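Local coordinates for protein P domain of VPI (Norovirus Hu/GI.7/TCH-060/USA/2003, PDB 4P1V) that forms the protruding domain of the norovirus capsid protein VP1 and binds histo-blood group antigens such as H-type 2, at residues T33-V38 with G198-Y203; R238-L243 with W290-Y295; T267-T272 with Y295-V300. All coordinates share one frame; numbering follows the deposited sequence.

Contact 1 of 3, residues T33-V38 with G198-Y203; sequences TDQNQV and GEAIVY
The carboxamide end of Gln-35 lies alongside the methyl group of Ala-200, with OE1 3.9 Å from CB and the neighbouring CG and CD only slightly farther off. Gln-35 sits in a type I beta turn from Asp-34 to Gln-37, which faces the start of strand 200-206; the two pieces belong to what is, by family, the P1 part of the P domain. An Asx turn supports the bend, Asn-36 N reaching Asp-34 OD1 from above the carboxylate plane. With CG anti to the carbonyl carbon (chi1 -65°) and the chain extended beyond it, the Gln-35 amide is carried past the turn to the strand edge, where its NE2 also packs on Pro-270.

No direct hydrogen bond crosses the gap, and water does the joining. One water donates to Gln-35 O and accepts from Ile-201 N, at 2.9 Å from that nitrogen, so it bridges the turn and the strand, joining two main-chain groups that do not bond directly. Two more approach Gln-35 OE1 and lie within reach of Glu-199 O and Gly-198 O, although neither can donate to all the acceptors near it at once.

Farther along, the ring of Tyr-203 has Ile-201 CG2 over one face, toward the rim, 3.5 Å above its plane, while Trp-173 meets it edge-to-face. Its hydroxyl points to the turn but stays 4.1 Å from Gln-37 O. A water at the ring edge, in the ring plane, spans that distance, 2.7 Å from Tyr-203 OH and 2.7 Å from Gln-37 O, to which it donates.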
loop_
_atom_site.group_PDB
_atom_site.type_symbol
_atom_site.label_atom_id
_atom_site.label_comp_id
_atom_site.label_asym_id
_atom_site.label_seq_id
_atom_site.Cartn_x
_atom_site.Cartn_y
_atom_site.Cartn_z
ATOM N N THR A 33 15.646 21.489 6.270
ATOM C CA THR A 33 16.504 22.658 6.087
ATOM C C THR A 33 16.905 23.267 7.428
ATOM O O THR A 33 18.064 23.645 7.629
ATOM C CB THR A 33 15.830 23.711 5.208
ATOM O OG1 THR A 33 15.577 23.146 3.917
ATOM C CG2 THR A 33 16.731 24.896 5.023
ATOM N N ASP A 34 15.951 23.344 8.350
ATOM C CA ASP A 34 16.269 23.651 9.730
ATOM C C ASP A 34 16.361 22.307 10.427
ATOM O O ASP A 34 15.343 21.666 10.666
ATOM C CB ASP A 34 15.140 24.498 10.323
ATOM C CG ASP A 34 15.331 24.812 11.800
ATOM O OD1 ASP A 34 16.320 24.357 12.413
ATOM O OD2 ASP A 34 14.507 25.579 12.331
ATOM N N GLN A 35 17.572 21.879 10.775
ATOM C CA GLN A 35 17.731 20.563 11.385
ATOM C C GLN A 35 17.227 20.534 12.832
ATOM O O GLN A 35 17.220 19.484 13.458
ATOM C CB GLN A 35 19.185 20.086 11.313
ATOM C CG GLN A 35 19.665 19.841 9.906
ATOM C CD GLN A 35 21.147 19.560 9.827
ATOM O OE1 GLN A 35 21.771 19.129 10.797
ATOM N NE2 GLN A 35 21.729 19.849 8.668
ATOM N N ASN A 36 16.792 21.679 13.369
ATOM C CA ASN A 36 16.185 21.677 14.700
ATOM C C ASN A 36 14.660 21.597 14.671
ATOM O O ASN A 36 14.008 21.646 15.715
ATOM C CB ASN A 36 16.599 22.943 15.444
ATOM C CG ASN A 36 18.082 23.000 15.657
ATOM O OD1 ASN A 36 18.710 22.000 15.993
ATOM N ND2 ASN A 36 18.665 24.168 15.411
ATOM N N GLN A 37 14.102 21.506 13.477
ATOM C CA GLN A 37 12.658 21.418 13.338
ATOM C C GLN A 37 12.093 20.150 13.964
ATOM O O GLN A 37 12.618 19.057 13.758
ATOM C CB GLN A 37 12.259 21.474 11.872
ATOM C CG GLN A 37 10.766 21.369 11.668
ATOM C CD GLN A 37 10.381 21.528 10.225
ATOM O OE1 GLN A 37 11.239 21.693 9.360
ATOM N NE2 GLN A 37 9.087 21.445 9.945
ATOM N N VAL A 38 11.017 20.315 14.729
ATOM C CA VAL A 38 10.327 19.209 15.378
ATOM C C VAL A 38 9.090 18.856 14.552
ATOM O O VAL A 38 8.395 19.738 14.055
ATOM C CB VAL A 38 9.924 19.616 16.811
ATOM C CG1 VAL A 38 9.107 18.529 17.491
ATOM C CG2 VAL A 38 11.171 19.930 17.622
ATOM N N GLY A 198 24.450 17.161 16.786
ATOM C CA GLY A 198 24.513 17.287 15.350
ATOM C C GLY A 198 23.716 16.262 14.572
ATOM O O GLY A 198 23.750 16.260 13.346
ATOM N N GLU A 199 22.950 15.424 15.258
ATOM C CA GLU A 199 22.144 14.462 14.524
ATOM C C GLU A 199 20.915 15.133 13.912
ATOM O O GLU A 199 20.387 16.087 14.467
ATOM C CB GLU A 199 21.721 13.288 15.401
ATOM C CG GLU A 199 22.897 12.404 15.755
ATOM C CD GLU A 199 22.531 11.150 16.525
ATOM O OE1 GLU A 199 21.352 10.730 16.485
ATOM O OE2 GLU A 199 23.450 10.548 17.124
ATOM N N ALA A 200 20.487 14.640 12.754
ATOM C CA ALA A 200 19.305 15.169 12.083
ATOM C C ALA A 200 18.374 14.031 11.749
ATOM O O ALA A 200 18.820 12.965 11.340
ATOM C CB ALA A 200 19.703 15.869 10.806
ATOM N N ILE A 201 17.081 14.263 11.912
ATOM C CA ILE A 201 16.091 13.269 11.554
ATOM C C ILE A 201 16.126 13.028 10.041
ATOM O O ILE A 201 16.260 13.970 9.260
ATOM C CB ILE A 201 14.701 13.752 11.961
ATOM C CG1 ILE A 201 14.640 13.991 13.473
ATOM C CG2 ILE A 201 13.658 12.767 11.514
ATOM C CD1 ILE A 201 13.410 14.782 13.908
ATOM N N VAL A 202 16.054 11.761 9.636
ATOM C CA VAL A 202 15.992 11.423 8.216
ATOM C C VAL A 202 14.534 11.344 7.772
ATOM O O VAL A 202 13.734 10.623 8.374
ATOM C CB VAL A 202 16.693 10.086 7.933
ATOM C CG1 VAL A 202 16.572 9.708 6.450
ATOM C CG2 VAL A 202 18.146 10.203 8.315
ATOM N N TYR A 203 14.215 12.093 6.714
ATOM C CA TYR A 203 12.876 12.140 6.127
ATOM C C TYR A 203 12.869 11.436 4.777
ATOM O O TYR A 203 13.756 11.632 3.949
ATOM C CB TYR A 203 12.401 13.590 6.001
ATOM C CG TYR A 203 12.281 14.251 7.353
ATOM C CD1 TYR A 203 11.166 14.027 8.153
ATOM C CD2 TYR A 203 13.295 15.066 7.852
ATOM C CE1 TYR A 203 11.051 14.612 9.399
ATOM C CE2 TYR A 203 13.191 15.650 9.101
ATOM C CZ TYR A 203 12.069 15.423 9.869
ATOM O OH TYR A 203 11.959 15.999 11.111
HETATM O O HOH W 1 16.399 17.099 12.295
HETATM O O HOH W 2 21.452 18.775 13.655
HETATM O O HOH W 3 24.293 18.564 11.816
HETATM O O HOH W 4 13.869 17.890 11.689
#

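Contact 2 of 3, residues R238-L243 with W290-Y295; sequences RGEAAL and WVSRYY
Arg-238 lays its aliphatic base over the indole of Trp-290: CB stands 3.7 Å from the centroid of the five-membered ring, 15° off the normal, in a CH-pi contact. The backbone packs just as closely, for Arg-238 N also lies over a face of the indole, and Gly-239 N comes within 3.3 Å of Trp-290 CE3. The guanidinium leads away from the ring, its plane nearly perpendicular to the indole. Ala-242 CB touches Trp-290 CZ3, and Leu-7 and Leu-48 add further cover to the tryptophan.

Next to this cluster strands 241-247 and 284-291 pair in antiparallel fashion. Ala-241 and Val-291 form a hydrogen-bonded pair, in which Val-291 N reaches Ala-241 O at 2.9 Å, almost straight at 174°. The return bonds, from Glu-240 N and Ala-241 N to the shared acceptor Val-291 O, are both weak and bent, as a classic beta bulge sets two residues against one. On the Ala-241 and Val-291 face, Val-291 CG1 meets Leu-243 CB, and Leu-243 CD2 approaches Tyr-295 CZ at 3.8 Å; the Tyr-295 hydroxyl is hydrogen-bonded to Glu-257.

Beyond the bulge the contact thins out among exposed residues and is mostly polar. Glu-240, its chain extended from CG (chi2 172°), presents OE1 to Arg-293 N at 2.8 Å, using the anti lone pair. The charged groups of the two residues do not meet: Glu-240 OE1 is 4.9 Å from Arg-293 NE, and it is the arginine's CG that brushes the carboxylate. A water on this side donates to Glu-240 OE1 and lies 2.6 Å from Ser-292 OG, the oxygen that also takes the backbone N of Tyr-294 in an ST turn.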
loop_
_atom_site.group_PDB
_atom_site.type_symbol
_atom_site.label_atom_id
_atom_site.label_comp_id
_atom_site.label_asym_id
_atom_site.label_seq_id
_atom_site.Cartn_x
_atom_site.Cartn_y
_atom_site.Cartn_z
ATOM N N ARG A 238 17.063 -4.248 22.641
ATOM C CA ARG A 238 18.179 -4.710 23.464
ATOM C C ARG A 238 19.272 -3.687 23.629
ATOM O O ARG A 238 20.338 -3.999 24.144
ATOM C CB ARG A 238 18.798 -5.990 22.907
ATOM C CG ARG A 238 17.844 -7.151 22.839
ATOM C CD ARG A 238 18.587 -8.448 22.545
ATOM N NE ARG A 238 17.669 -9.563 22.323
ATOM C CZ ARG A 238 17.136 -10.297 23.295
ATOM N NH1 ARG A 238 17.463 -10.060 24.558
ATOM N NH2 ARG A 238 16.306 -11.291 23.003
ATOM N N GLY A 239 18.990 -2.458 23.232
ATOM C CA GLY A 239 19.935 -1.379 23.423
ATOM C C GLY A 239 19.223 -0.057 23.276
ATOM O O GLY A 239 18.022 -0.021 23.023
ATOM N N GLU A 240 19.961 1.037 23.426
ATOM C CA GLU A 240 19.365 2.371 23.401
ATOM C C GLU A 240 19.089 2.876 21.986
ATOM O O GLU A 240 18.256 3.759 21.782
ATOM C CB GLU A 240 20.266 3.358 24.148
ATOM C CG GLU A 240 20.318 3.121 25.640
ATOM C CD GLU A 240 21.356 3.958 26.362
ATOM O OE1 GLU A 240 22.194 4.616 25.707
ATOM O OE2 GLU A 240 21.291 3.981 27.607
ATOM N N ALA A 241 19.800 2.310 21.018
ATOM C CA ALA A 241 19.623 2.637 19.604
ATOM C C ALA A 241 20.128 1.488 18.752
ATOM O O ALA A 241 20.935 0.680 19.208
ATOM C CB ALA A 241 20.366 3.913 19.245
ATOM N N ALA A 242 19.608 1.381 17.539
ATOM C CA ALA A 242 20.101 0.394 16.598
ATOM C C ALA A 242 20.933 1.073 15.510
ATOM O O ALA A 242 20.445 1.954 14.801
ATOM C CB ALA A 242 18.946 -0.345 15.988
ATOM N N LEU A 243 22.199 0.672 15.396
ATOM C CA LEU A 243 23.059 1.161 14.326
ATOM C C LEU A 243 22.737 0.415 13.041
ATOM O O LEU A 243 22.792 -0.819 12.998
ATOM C CB LEU A 243 24.531 0.956 14.681
ATOM C CG LEU A 243 25.563 1.331 13.605
ATOM C CD1 LEU A 243 25.527 2.821 13.281
ATOM C CD2 LEU A 243 26.959 0.929 14.065
ATOM N N TRP A 290 23.331 -3.220 18.270
ATOM C CA TRP A 290 22.746 -2.367 19.292
ATOM C C TRP A 290 23.860 -1.507 19.841
ATOM O O TRP A 290 24.969 -1.992 20.086
ATOM C CB TRP A 290 22.130 -3.176 20.433
ATOM C CG TRP A 290 20.911 -3.921 20.026
ATOM C CD1 TRP A 290 20.811 -5.252 19.753
ATOM C CD2 TRP A 290 19.598 -3.367 19.805
ATOM N NE1 TRP A 290 19.522 -5.570 19.393
ATOM C CE2 TRP A 290 18.761 -4.429 19.417
ATOM C CE3 TRP A 290 19.054 -2.082 19.911
ATOM C CZ2 TRP A 290 17.403 -4.246 19.129
ATOM C CZ3 TRP A 290 17.703 -1.901 19.624
ATOM C CH2 TRP A 290 16.895 -2.978 19.240
ATOM N N VAL A 291 23.560 -0.218 20.010
ATOM C CA VAL A 291 24.516 0.775 20.496
ATOM C C VAL A 291 23.914 1.761 21.508
ATOM O O VAL A 291 22.693 1.843 21.696
ATOM C CB VAL A 291 25.174 1.597 19.325
ATOM C CG1 VAL A 291 25.860 0.687 18.336
ATOM C CG2 VAL A 291 24.153 2.418 18.573
ATOM N N SER A 292 24.803 2.530 22.126
ATOM C CA SER A 292 24.413 3.562 23.069
ATOM C C SER A 292 23.661 4.662 22.329
ATOM O O SER A 292 23.891 4.898 21.143
ATOM C CB SER A 292 25.675 4.141 23.722
ATOM O OG SER A 292 25.509 5.491 24.124
ATOM N N ARG A 293 22.779 5.358 23.038
ATOM C CA ARG A 293 22.039 6.470 22.450
ATOM C C ARG A 293 22.987 7.555 21.940
ATOM O O ARG A 293 22.628 8.346 21.066
ATOM C CB ARG A 293 21.059 7.060 23.467
ATOM C CG ARG A 293 21.723 7.622 24.714
ATOM C CD ARG A 293 20.689 8.129 25.707
ATOM N NE ARG A 293 19.509 8.671 25.040
ATOM C CZ ARG A 293 18.262 8.300 25.310
ATOM N NH1 ARG A 293 18.027 7.383 26.238
ATOM N NH2 ARG A 293 17.248 8.846 24.653
ATOM N N TYR A 294 24.195 7.584 22.493
ATOM C CA TYR A 294 25.210 8.560 22.106
ATOM C C TYR A 294 26.313 8.010 21.212
ATOM O O TYR A 294 27.366 8.640 21.075
ATOM C CB TYR A 294 25.814 9.249 23.323
ATOM C CG TYR A 294 24.785 9.928 24.178
ATOM C CD1 TYR A 294 24.057 11.005 23.694
ATOM C CD2 TYR A 294 24.518 9.474 25.455
ATOM C CE1 TYR A 294 23.117 11.626 24.469
ATOM C CE2 TYR A 294 23.580 10.084 26.232
ATOM C CZ TYR A 294 22.879 11.155 25.741
ATOM O OH TYR A 294 21.940 11.764 26.532
ATOM N N TYR A 295 26.070 6.859 20.588
ATOM C CA TYR A 295 26.976 6.372 19.560
ATOM C C TYR A 295 27.173 7.514 18.559
ATOM O O TYR A 295 26.219 8.135 18.086
ATOM C CB TYR A 295 26.403 5.136 18.866
ATOM C CG TYR A 295 27.290 4.618 17.755
ATOM C CD1 TYR A 295 27.181 5.142 16.468
ATOM C CD2 TYR A 295 28.235 3.635 17.982
ATOM C CE1 TYR A 295 27.991 4.711 15.441
ATOM C CE2 TYR A 295 29.047 3.187 16.958
ATOM C CZ TYR A 295 28.920 3.725 15.690
ATOM O OH TYR A 295 29.729 3.288 14.669
HETATM O O HOH W 5 24.581 5.263 26.509
#

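Contact 3 of 3, residues T267-T272 with Y295-V300; sequences TCVPNT and YQLKPV
Val-269 and Asn-271 hold Val-300, the last residue modelled in the chain, by two backbone hydrogen bonds. Val-300 N reaches Val-269 O at 2.9 Å, and Asn-271 N returns a bond of the same length to Val-300 O at 171°. Val-269 O also receives a close CA-H...O contact from Pro-299 CA, so two donors converge on one oxygen. A third polar link runs through water, which accepts from Val-269 N and donates to Lys-298 O.

Apolar contacts fill the flanks of this pairing. The two gamma carbons of Val-269 part to separate partners: CG2 touches Leu-297 CB at 3.9 Å, while CG1, anti to the backbone N (chi1 170°), lies side by side with the ring of Pro-299, 4.1 Å from its CG. The CD1 branch of Leu-297 turns inward to Cys-268 CA at 3.8 Å. On the other flank Cys-268 SG meets Val-300 CG1, and Leu-279 also touches this valine.

The side chain of Asn-271 crosses the Pro-299 ring at about a right angle, with OD1 3.3 Å from Pro-299 CB; the hydrogen bond of this residue comes from its backbone N.

Here the C-terminal segment, which is no regular strand, lies against the chain where it leaves strand 265-268, in what is, as in other norovirus P domains, probably the P1 part. Both direct bonds join main-chain N-H and C=O groups, so the polar grip on the chain end is a backbone one, while valine, leucine and proline supply the apolar surface beside it.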
loop_
_atom_site.group_PDB
_atom_site.type_symbol
_atom_site.label_atom_id
_atom_site.label_comp_id
_atom_site.label_asym_id
_atom_site.label_seq_id
_atom_site.Cartn_x
_atom_site.Cartn_y
_atom_site.Cartn_z
ATOM N N THR A 267 18.034 8.732 12.357
ATOM C CA THR A 267 18.864 9.919 12.215
ATOM C C THR A 267 20.164 9.614 11.495
ATOM O O THR A 267 20.554 8.460 11.310
ATOM C CB THR A 267 19.265 10.540 13.574
ATOM O OG1 THR A 267 20.109 9.632 14.287
ATOM C CG2 THR A 267 18.050 10.862 14.409
ATOM N N CYS A 268 20.825 10.683 11.080
ATOM C CA CYS A 268 22.187 10.610 10.603
ATOM C C CYS A 268 22.866 11.881 11.081
ATOM O O CYS A 268 22.217 12.745 11.657
ATOM C CB CYS A 268 22.222 10.548 9.074
ATOM S SG CYS A 268 21.698 12.081 8.259
ATOM N N VAL A 269 24.164 11.992 10.842
ATOM C CA VAL A 269 24.830 13.283 10.935
ATOM C C VAL A 269 25.143 13.676 9.500
ATOM O O VAL A 269 25.948 13.040 8.841
ATOM C CB VAL A 269 26.131 13.211 11.742
ATOM C CG1 VAL A 269 26.918 14.530 11.616
ATOM C CG2 VAL A 269 25.821 12.884 13.190
ATOM N N PRO A 270 24.469 14.705 8.986
ATOM C CA PRO A 270 24.679 15.084 7.595
ATOM C C PRO A 270 25.984 15.853 7.408
ATOM O O PRO A 270 26.347 16.708 8.224
ATOM C CB PRO A 270 23.476 15.972 7.281
ATOM C CG PRO A 270 23.101 16.541 8.580
ATOM C CD PRO A 270 23.426 15.525 9.630
ATOM N N ASN A 271 26.688 15.515 6.337
ATOM C CA ASN A 271 27.834 16.294 5.922
ATOM C C ASN A 271 27.430 17.739 5.703
ATOM O O ASN A 271 26.311 18.031 5.278
ATOM C CB ASN A 271 28.423 15.749 4.619
ATOM C CG ASN A 271 29.519 14.732 4.847
ATOM O OD1 ASN A 271 30.380 14.920 5.705
ATOM N ND2 ASN A 271 29.522 13.670 4.049
ATOM N N THR A 272 28.348 18.646 6.016
ATOM C CA THR A 272 28.077 20.059 5.868
ATOM C C THR A 272 27.739 20.376 4.412
ATOM O O THR A 272 28.473 19.992 3.501
ATOM C CB THR A 272 29.295 20.875 6.287
ATOM O OG1 THR A 272 29.603 20.607 7.658
ATOM C CG2 THR A 272 29.023 22.326 6.130
ATOM N N TYR A 295 26.070 6.859 20.588
ATOM C CA TYR A 295 26.976 6.372 19.560
ATOM C C TYR A 295 27.173 7.514 18.559
ATOM O O TYR A 295 26.219 8.135 18.086
ATOM C CB TYR A 295 26.403 5.136 18.866
ATOM C CG TYR A 295 27.290 4.618 17.755
ATOM C CD1 TYR A 295 27.181 5.142 16.468
ATOM C CD2 TYR A 295 28.235 3.635 17.982
ATOM C CE1 TYR A 295 27.991 4.711 15.441
ATOM C CE2 TYR A 295 29.047 3.187 16.958
ATOM C CZ TYR A 295 28.920 3.725 15.690
ATOM O OH TYR A 295 29.729 3.288 14.669
ATOM N N GLN A 296 28.438 7.801 18.292
ATOM C CA GLN A 296 28.843 8.915 17.463
ATOM C C GLN A 296 28.944 8.493 15.998
ATOM O O GLN A 296 29.833 7.722 15.646
ATOM C CB GLN A 296 30.180 9.395 18.003
ATOM C CG GLN A 296 30.653 10.715 17.529
ATOM C CD GLN A 296 31.798 11.219 18.388
ATOM O OE1 GLN A 296 31.605 12.036 19.287
ATOM N NE2 GLN A 296 32.995 10.701 18.134
ATOM N N LEU A 297 28.060 9.023 15.147
ATOM C CA LEU A 297 27.995 8.666 13.721
ATOM C C LEU A 297 29.022 9.395 12.848
ATOM O O LEU A 297 29.302 10.563 13.079
ATOM C CB LEU A 297 26.607 9.018 13.175
ATOM C CG LEU A 297 25.416 8.253 13.747
ATOM C CD1 LEU A 297 24.102 8.904 13.348
ATOM C CD2 LEU A 297 25.439 6.802 13.277
ATOM N N LYS A 298 29.560 8.718 11.830
ATOM C CA LYS A 298 30.328 9.401 10.778
ATOM C C LYS A 298 29.357 10.146 9.869
ATOM O O LYS A 298 28.327 9.597 9.494
ATOM C CB LYS A 298 31.138 8.422 9.931
ATOM C CG LYS A 298 32.279 7.731 10.651
ATOM C CD LYS A 298 32.940 6.730 9.725
ATOM C CE LYS A 298 34.093 6.021 10.410
ATOM N NZ LYS A 298 34.704 4.986 9.535
ATOM N N PRO A 299 29.686 11.402 9.511
ATOM C CA PRO A 299 28.777 12.185 8.659
ATOM C C PRO A 299 28.571 11.568 7.269
ATOM O O PRO A 299 29.501 10.989 6.716
ATOM C CB PRO A 299 29.490 13.533 8.534
ATOM C CG PRO A 299 30.412 13.605 9.730
ATOM C CD PRO A 299 30.850 12.188 9.965
ATOM N N VAL A 300 27.381 11.754 6.700
ATOM C CA VAL A 300 27.011 11.128 5.428
ATOM C C VAL A 300 26.669 12.154 4.353
ATOM O O VAL A 300 26.170 13.229 4.646
ATOM C CB VAL A 300 25.826 10.152 5.602
ATOM C CG1 VAL A 300 24.529 10.917 5.813
ATOM C CG2 VAL A 300 25.699 9.264 4.399
HETATM O O HOH W 6 25.478 9.548 9.718
#

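All three contacts reach one antiparallel sheet. Contacts 1 and 3 are the nearest pair, their centres about 11 Å apart: strands 200-206 and 265-268 are neighbours, Ala-200 N probably bonds to Cys-268 O at 2.8 Å, and Glu-199 OE1 to Thr-267 OG1 likewise. Contacts 2 and 3, with centres about 15 Å apart, share Tyr-295, and Leu-243 CD1 packs on Leu-297 CD2 at 4.0 Å. The centres of contacts 1 and 2 are about 19 Å apart, yet Lys-259 joins them, in a salt bridge with Glu-199 and hydrogen bonds to the carbonyl oxygens of Arg-293 and Tyr-295. The residues beside the glycan, among them Asp-107, His-109 and Trp-160, belong to none of the contacts and lie in the separate six-stranded sheet.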